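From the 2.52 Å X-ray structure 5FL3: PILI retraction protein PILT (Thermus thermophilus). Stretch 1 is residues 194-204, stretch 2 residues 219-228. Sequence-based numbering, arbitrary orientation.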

# COMPACT_ATOMS: atom_id res chain seq x y z
N SER A 194 12.37 -2.80 13.40
CA SER A 194 12.25 -3.23 12.02
C SER A 194 10.98 -4.03 11.80
O SER A 194 10.30 -4.37 12.76
N PHE A 195 10.69 -4.34 10.54
CA PHE A 195 9.64 -5.29 10.21
C PHE A 195 9.87 -6.62 10.86
O PHE A 195 8.93 -7.25 11.35
N TYR A 196 11.13 -7.05 10.88
CA TYR A 196 11.45 -8.35 11.43
C TYR A 196 11.18 -8.36 12.93
O TYR A 196 10.49 -9.25 13.42
N THR A 197 11.72 -7.37 13.64
CA THR A 197 11.51 -7.23 15.09
C THR A 197 10.03 -7.21 15.43
O THR A 197 9.56 -7.87 16.36
N GLY A 198 9.30 -6.42 14.66
CA GLY A 198 7.88 -6.31 14.88
C GLY A 198 7.18 -7.63 14.62
O GLY A 198 6.34 -8.03 15.42
N LEU A 199 7.54 -8.30 13.52
CA LEU A 199 6.89 -9.54 13.15
C LEU A 199 7.18 -10.57 14.24
O LEU A 199 6.27 -11.24 14.75
N LYS A 200 8.45 -10.65 14.64
CA LYS A 200 8.87 -11.65 15.61
C LYS A 200 8.14 -11.51 16.95
O LYS A 200 7.63 -12.51 17.49
N TYR A 201 8.08 -10.30 17.50
CA TYR A 201 7.47 -10.16 18.80
C TYR A 201 5.97 -10.20 18.68
O TYR A 201 5.29 -10.50 19.64
N ALA A 202 5.44 -9.93 17.49
CA ALA A 202 3.99 -10.06 17.28
C ALA A 202 3.56 -11.50 17.55
O ALA A 202 2.45 -11.73 18.05
N LEU A 203 4.45 -12.46 17.25
CA LEU A 203 4.16 -13.89 17.45
C LEU A 203 3.92 -14.18 18.94
O LEU A 203 3.24 -15.14 19.28
N ARG A 204 4.47 -13.32 19.79
CA ARG A 204 4.35 -13.39 21.23
C ARG A 204 3.25 -12.54 21.83
O ARG A 204 3.11 -12.46 23.05
N GLU A 219 14.50 -13.21 5.50
CA GLU A 219 14.18 -13.46 6.90
C GLU A 219 12.74 -13.08 7.17
O GLU A 219 11.97 -13.88 7.72
N THR A 220 12.37 -11.86 6.78
CA THR A 220 11.01 -11.38 6.91
C THR A 220 10.01 -12.17 6.05
O THR A 220 8.89 -12.45 6.49
N VAL A 221 10.39 -12.53 4.82
CA VAL A 221 9.47 -13.27 3.96
C VAL A 221 9.19 -14.64 4.58
O VAL A 221 8.04 -15.09 4.64
N GLU A 222 10.24 -15.30 5.05
CA GLU A 222 10.09 -16.62 5.65
C GLU A 222 9.25 -16.54 6.93
O GLU A 222 8.37 -17.38 7.16
N ALA A 223 9.53 -15.53 7.74
CA ALA A 223 8.85 -15.37 9.02
C ALA A 223 7.38 -15.17 8.77
O ALA A 223 6.53 -15.76 9.45
N ALA A 224 7.08 -14.34 7.78
CA ALA A 224 5.70 -14.05 7.43
C ALA A 224 4.98 -15.31 6.92
O ALA A 224 3.83 -15.54 7.26
N LEU A 225 5.67 -16.12 6.12
CA LEU A 225 5.07 -17.34 5.60
C LEU A 225 4.74 -18.29 6.73
O LEU A 225 3.63 -18.84 6.79
N MET A 226 5.72 -18.46 7.62
CA MET A 226 5.60 -19.32 8.79
C MET A 226 4.43 -18.89 9.69
O MET A 226 3.57 -19.70 10.08
N ALA A 227 4.39 -17.60 10.00
CA ALA A 227 3.30 -17.00 10.74
C ALA A 227 1.96 -17.37 10.11
O ALA A 227 1.00 -17.73 10.81
N ALA A 228 1.89 -17.32 8.78
CA ALA A 228 0.68 -17.70 8.04
C ALA A 228 0.40 -19.20 8.14
O ALA A 228 -0.73 -19.64 8.17

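Packing of the helix at 195-202 and the residues flanking it against the helix through 219-228 in PilT. The two axes run in nearly the same direction, 22° apart, and approach to 9.7 Å; the contact buries 353 Å², both sides summed, and no hydrogen bond crosses it. Along stretch 2, Glu219 comes first. Its CA-to-CB bond points toward stretch 1, but the chain (chi1 m, chi2 p) then leads its carboxylate away, so the contact is made near the backbone: Glu219 CB lies 4.1 Å from Tyr196 CD1, and the carbonyl Glu219 O sits at the edge of the tyrosine ring, 4.0 Å from Tyr196 CE1. That carbonyl is already the acceptor for Ala223 N within its own helix. The CA-to-CB bond of Tyr196 points sideways relative to stretch 2, and its t rotamer (chi1 -176°) brings the ring nearer. Thr220 (m) belongs to the closest CA pair in the register, its CA 5.5 Å from the CA of Tyr196. Its OG1 lies 4.0 Å from Tyr196 CB and is hydrogen-bonded elsewhere in the structure, while its CG2 is 4.3 Å from both Phe195 CB and Leu199 CD2. Phe195 (m) starts toward stretch 2, but its ring leads away, leaving CB as its closest atom to Thr220. Val221 points away and Glu222 sideways; neither touches stretch 1. The CA-to-CB bond of Ala223 points toward stretch 1, and its CB contacts two side chains, 3.6 Å from Leu199 CD2 and 4.2 Å from Tyr196 CE1. Leu199 (chi1 t, chi2 p) is the centre of the packing and has the largest covered area, 75 Å². Its CD2 packs against the backbone of stretch 2, 3.8 Å from Thr220 O and 3.5 Å from Ala224 N, two atoms joined by a helical hydrogen bond. Ala224 itself points sideways, yet its CB still comes within 3.9 Å of Leu199 CD2. Leu225 points away, and Met226, with all three chi angles m, carries its end away from stretch 1. Ala227 resumes the inward direction and closes the contact: its CB lies 4.4 Å from Leu199 CD1 and 3.9 Å from Leu203 CD2. Leu203 (m, t) points back toward stretch 2 from the C-terminal part of stretch 1. Ala228 is out of reach. At the other end of stretch 1, away from the contact, Ser194 (p) caps its helix: Thr197 N donates to Ser194 OG at 3.0 Å, almost linearly.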

# COMPACT_ATOMS: atom_id res chain seq x y z
CB SER A 194 13.46 -4.08 11.60
OG SER A 194 13.48 -5.32 12.30
CB PHE A 195 9.52 -5.48 8.70
CG PHE A 195 8.99 -4.28 8.00
CD1 PHE A 195 7.75 -3.74 8.35
CD2 PHE A 195 9.72 -3.67 6.98
CE1 PHE A 195 7.26 -2.62 7.71
CE2 PHE A 195 9.24 -2.55 6.34
CZ PHE A 195 8.00 -2.02 6.69
CB TYR A 196 12.90 -8.76 11.15
CG TYR A 196 13.18 -10.16 11.64
CD1 TYR A 196 12.79 -11.26 10.89
CD2 TYR A 196 13.79 -10.38 12.87
CE1 TYR A 196 13.01 -12.55 11.35
CE2 TYR A 196 14.03 -11.67 13.33
CZ TYR A 196 13.64 -12.75 12.57
OH TYR A 196 13.86 -14.03 13.03
CB THR A 197 12.16 -5.95 15.61
OG1 THR A 197 13.58 -6.06 15.44
CG2 THR A 197 11.88 -5.77 17.06
CB LEU A 199 7.35 -10.02 11.76
CG LEU A 199 6.83 -11.35 11.19
CD1 LEU A 199 5.34 -11.52 11.37
CD2 LEU A 199 7.14 -11.48 9.72
CB LYS A 200 10.39 -11.56 15.82
CG LYS A 200 10.89 -12.18 17.13
CD LYS A 200 12.39 -12.06 17.17
CE LYS A 200 12.96 -12.28 18.54
NZ LYS A 200 14.38 -11.85 18.47
CB TYR A 201 7.95 -8.89 19.51
CG TYR A 201 9.32 -9.08 20.10
CD1 TYR A 201 9.50 -9.77 21.30
CD2 TYR A 201 10.46 -8.61 19.45
CE1 TYR A 201 10.76 -9.97 21.83
CE2 TYR A 201 11.73 -8.80 19.97
CZ TYR A 201 11.87 -9.48 21.16
OH TYR A 201 13.13 -9.67 21.68
CB ALA A 202 3.58 -9.65 15.88
CB LEU A 203 5.30 -14.76 16.91
CG LEU A 203 5.53 -14.72 15.40
CD1 LEU A 203 6.72 -15.56 15.00
CD2 LEU A 203 4.28 -15.18 14.65
CB ARG A 204 5.67 -12.96 21.87
CG ARG A 204 6.85 -13.65 21.27
CD ARG A 204 7.99 -13.66 22.27
NE ARG A 204 9.27 -13.85 21.61
CZ ARG A 204 10.43 -13.69 22.22
NH1 ARG A 204 10.45 -13.35 23.50
NH2 ARG A 204 11.56 -13.88 21.56
CB GLU A 219 15.12 -12.66 7.82
CG GLU A 219 16.57 -13.15 7.88
CD GLU A 219 17.38 -12.88 6.60
OE1 GLU A 219 17.02 -11.97 5.83
OE2 GLU A 219 18.39 -13.59 6.37
CB THR A 220 10.93 -9.90 6.54
OG1 THR A 220 11.89 -9.18 7.32
CG2 THR A 220 9.56 -9.37 6.85
CB VAL A 221 10.03 -13.44 2.50
CG1 VAL A 221 9.25 -14.48 1.71
CG2 VAL A 221 10.00 -12.11 1.76
CB GLU A 222 11.46 -17.25 5.95
CG GLU A 222 11.39 -18.74 6.32
CD GLU A 222 12.76 -19.39 6.46
OE1 GLU A 222 13.70 -18.70 6.88
OE2 GLU A 222 12.90 -20.59 6.14
CB ALA A 223 9.43 -14.20 9.81
CB ALA A 224 5.64 -12.95 6.41
CB LEU A 225 5.99 -18.02 4.60
CG LEU A 225 6.08 -17.37 3.22
CD1 LEU A 225 7.36 -17.79 2.55
CD2 LEU A 225 4.91 -17.75 2.36
CB MET A 226 6.90 -19.32 9.59
CG MET A 226 8.09 -19.99 8.86
SD MET A 226 7.75 -21.72 8.40
CE MET A 226 7.49 -22.46 10.02
CB ALA A 227 3.49 -15.49 10.81
CB ALA A 228 0.79 -17.29 6.57